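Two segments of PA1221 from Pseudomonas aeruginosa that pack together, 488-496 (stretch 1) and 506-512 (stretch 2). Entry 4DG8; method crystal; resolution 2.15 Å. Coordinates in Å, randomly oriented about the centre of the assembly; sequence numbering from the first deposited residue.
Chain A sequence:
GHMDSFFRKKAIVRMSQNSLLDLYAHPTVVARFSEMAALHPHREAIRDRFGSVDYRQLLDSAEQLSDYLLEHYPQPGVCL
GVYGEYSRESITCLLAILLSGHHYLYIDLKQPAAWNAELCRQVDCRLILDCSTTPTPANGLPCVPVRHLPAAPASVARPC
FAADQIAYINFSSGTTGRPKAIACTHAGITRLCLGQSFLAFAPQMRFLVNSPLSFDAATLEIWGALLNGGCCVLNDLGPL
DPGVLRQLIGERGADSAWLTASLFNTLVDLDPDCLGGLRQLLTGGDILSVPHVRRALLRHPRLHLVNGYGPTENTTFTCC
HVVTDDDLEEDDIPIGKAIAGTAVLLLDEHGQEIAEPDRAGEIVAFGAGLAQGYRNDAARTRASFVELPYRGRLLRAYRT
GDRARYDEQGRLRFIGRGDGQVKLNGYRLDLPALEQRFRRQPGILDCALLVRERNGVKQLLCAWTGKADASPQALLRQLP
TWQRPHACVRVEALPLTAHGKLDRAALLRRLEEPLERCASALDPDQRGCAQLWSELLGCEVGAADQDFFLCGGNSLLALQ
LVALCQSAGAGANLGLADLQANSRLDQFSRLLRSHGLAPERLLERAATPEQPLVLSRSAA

Stretch 1 488-496: CVRVEALPL
Stretch 2 (506-512) ALLRRLE

Stretch 1 enters as a β-strand, with phi/psi of -127/127 at Val-489, and continues as an extended loop through Pro-495 (-70/133); Glu-492, at -81/-42, interrupts that extension. Stretch 2 is the end of a helix: Ala-506 to Leu-508 have phi near -55 and psi near -50, and Arg-510 N donates to Ala-506 O at 2.9 Å. The turns then tighten, for Leu-511 N bonds to Leu-508 O at 2.9 Å and Glu-512 N reaches Arg-509 O in a weak bond of 3.1 Å. The segments run in opposing senses, since CA of Val-489 lies 7.6 Å from CA of Leu-511 and CA of Pro-495 lies 6.5 Å from CA of Leu-507. Together they bury 343 Å².

Apolar packing accounts for the defined side-chain interactions. Pro-495, its ring C-gamma endo and its CA-to-CB bond toward the helix, touches two successive residues: its CB is 3.8 Å from Ala-506 CB, and its CD is 3.8 Å from Leu-507 CD1. Leu-507 (chi1 t, chi2 p) leaves its backbone sideways, yet its CD1 also comes within 3.9 Å of CD2 of Leu-494 (chi1 m, chi2 t). One methyl thus meets both neighbours. Further along, Val-489 (chi1 t) points toward stretch 2, and its CB lies 4.1 Å from CD2 of Leu-511 (chi1 m, chi2 t).

The Arg-510 guanidinium is a charged side-chain group modelled at the contact. With chi1 t, chi2 -93°, chi3 146° and chi4 168°, the side chain carries NH1 to 3.3 Å from CG1 of Val-491 (chi1 m), which approaches the guanidinium edge. Arg-490 O also lies near that plane, but its 4.3 Å separation from Arg-510 NH1 is too long for a hydrogen bond. No hydrogen bond crosses between the modelled atoms; the carboxylate of Glu-492 is not modelled, so the packing described is what the coordinates establish.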

# COMPACT_ATOMS: atom_id res chain seq x y z
N CYS A 488 4.53 -11.37 -24.54
CA CYS A 488 4.59 -10.42 -25.65
C CYS A 488 4.34 -11.18 -26.94
O CYS A 488 5.11 -12.07 -27.29
CB CYS A 488 5.96 -9.76 -25.73
SG CYS A 488 6.22 -8.45 -24.55
N VAL A 489 3.27 -10.81 -27.64
CA VAL A 489 2.89 -11.53 -28.85
C VAL A 489 2.70 -10.60 -30.05
O VAL A 489 1.97 -9.62 -29.98
CB VAL A 489 1.59 -12.35 -28.63
CG1 VAL A 489 1.28 -13.17 -29.86
CG2 VAL A 489 1.73 -13.25 -27.41
N ARG A 490 3.39 -10.92 -31.15
CA ARG A 490 3.25 -10.18 -32.39
C ARG A 490 2.02 -10.68 -33.14
O ARG A 490 1.90 -11.88 -33.41
CB ARG A 490 4.50 -10.37 -33.26
CG ARG A 490 4.38 -9.83 -34.68
CD ARG A 490 5.40 -10.49 -35.59
NE ARG A 490 5.53 -9.82 -36.88
CZ ARG A 490 4.73 -10.03 -37.93
NH1 ARG A 490 3.73 -10.91 -37.84
NH2 ARG A 490 4.93 -9.37 -39.06
N VAL A 491 1.10 -9.78 -33.47
CA VAL A 491 -0.05 -10.16 -34.29
C VAL A 491 0.02 -9.45 -35.64
O VAL A 491 0.85 -8.55 -35.83
CB VAL A 491 -1.38 -9.78 -33.60
CG1 VAL A 491 -1.52 -10.50 -32.27
CG2 VAL A 491 -1.46 -8.27 -33.40
N GLU A 492 -0.88 -9.83 -36.54
CA GLU A 492 -0.90 -9.30 -37.90
C GLU A 492 -1.58 -7.94 -37.94
O GLU A 492 -1.13 -7.02 -38.61
CB GLU A 492 -1.61 -10.27 -38.85
N ALA A 493 -2.69 -7.85 -37.22
CA ALA A 493 -3.43 -6.60 -37.11
C ALA A 493 -4.21 -6.64 -35.81
O ALA A 493 -4.47 -7.71 -35.27
CB ALA A 493 -4.37 -6.45 -38.29
N LEU A 494 -4.58 -5.47 -35.30
CA LEU A 494 -5.39 -5.40 -34.09
C LEU A 494 -6.86 -5.29 -34.46
O LEU A 494 -7.24 -4.51 -35.34
CB LEU A 494 -4.94 -4.22 -33.22
CG LEU A 494 -3.50 -4.34 -32.69
CD1 LEU A 494 -3.00 -3.02 -32.14
CD2 LEU A 494 -3.40 -5.45 -31.64
N PRO A 495 -7.71 -6.10 -33.80
CA PRO A 495 -9.15 -6.16 -34.12
C PRO A 495 -9.92 -4.90 -33.71
O PRO A 495 -9.76 -4.41 -32.59
CB PRO A 495 -9.63 -7.37 -33.31
CG PRO A 495 -8.67 -7.44 -32.16
CD PRO A 495 -7.34 -6.98 -32.69
N LEU A 496 -10.75 -4.39 -34.62
CA LEU A 496 -11.58 -3.22 -34.35
C LEU A 496 -13.06 -3.59 -34.44
O LEU A 496 -13.42 -4.55 -35.12
CB LEU A 496 -11.25 -2.10 -35.35
N ALA A 506 -11.88 -9.98 -28.63
CA ALA A 506 -11.29 -10.59 -29.82
C ALA A 506 -9.79 -10.78 -29.63
O ALA A 506 -9.25 -11.84 -29.92
CB ALA A 506 -11.57 -9.73 -31.05
N LEU A 507 -9.13 -9.73 -29.14
CA LEU A 507 -7.69 -9.76 -28.93
C LEU A 507 -7.30 -10.84 -27.92
O LEU A 507 -6.45 -11.71 -28.21
CB LEU A 507 -7.22 -8.37 -28.48
CG LEU A 507 -5.74 -8.00 -28.61
CD1 LEU A 507 -5.17 -8.44 -29.94
CD2 LEU A 507 -5.55 -6.51 -28.40
N LEU A 508 -7.94 -10.81 -26.75
CA LEU A 508 -7.70 -11.80 -25.71
C LEU A 508 -7.80 -13.20 -26.30
O LEU A 508 -6.86 -14.01 -26.18
CB LEU A 508 -8.72 -11.66 -24.57
CG LEU A 508 -8.71 -10.41 -23.68
CD1 LEU A 508 -10.02 -10.28 -22.89
CD2 LEU A 508 -7.50 -10.38 -22.75
N ARG A 509 -8.93 -13.48 -26.94
CA ARG A 509 -9.19 -14.82 -27.48
C ARG A 509 -8.15 -15.21 -28.52
O ARG A 509 -7.67 -16.34 -28.54
CB ARG A 509 -10.60 -14.89 -28.07
CG ARG A 509 -11.22 -16.28 -27.99
CD ARG A 509 -12.49 -16.37 -28.84
NE ARG A 509 -13.59 -15.56 -28.33
CZ ARG A 509 -13.87 -14.32 -28.72
NH1 ARG A 509 -13.11 -13.72 -29.64
NH2 ARG A 509 -14.90 -13.67 -28.20
N ARG A 510 -7.80 -14.26 -29.39
CA ARG A 510 -6.82 -14.53 -30.44
C ARG A 510 -5.43 -14.71 -29.85
O ARG A 510 -4.51 -15.11 -30.55
CB ARG A 510 -6.82 -13.41 -31.49
CG ARG A 510 -6.23 -13.84 -32.84
CD ARG A 510 -4.74 -13.52 -32.95
NE ARG A 510 -4.02 -14.52 -33.74
CZ ARG A 510 -2.77 -14.37 -34.19
NH1 ARG A 510 -2.10 -13.26 -33.94
NH2 ARG A 510 -2.21 -15.34 -34.90
N LEU A 511 -5.28 -14.41 -28.56
CA LEU A 511 -4.00 -14.69 -27.90
C LEU A 511 -3.78 -16.18 -27.58
O LEU A 511 -2.64 -16.62 -27.39
CB LEU A 511 -3.80 -13.78 -26.68
CG LEU A 511 -3.66 -12.32 -27.10
CD1 LEU A 511 -3.57 -11.37 -25.92
CD2 LEU A 511 -2.47 -12.14 -28.03
N GLU A 512 -4.86 -16.95 -27.48
CA GLU A 512 -4.79 -18.39 -27.71
C GLU A 512 -6.00 -18.88 -28.51
O GLU A 512 -7.11 -18.82 -27.99
CB GLU A 512 -4.70 -19.13 -26.38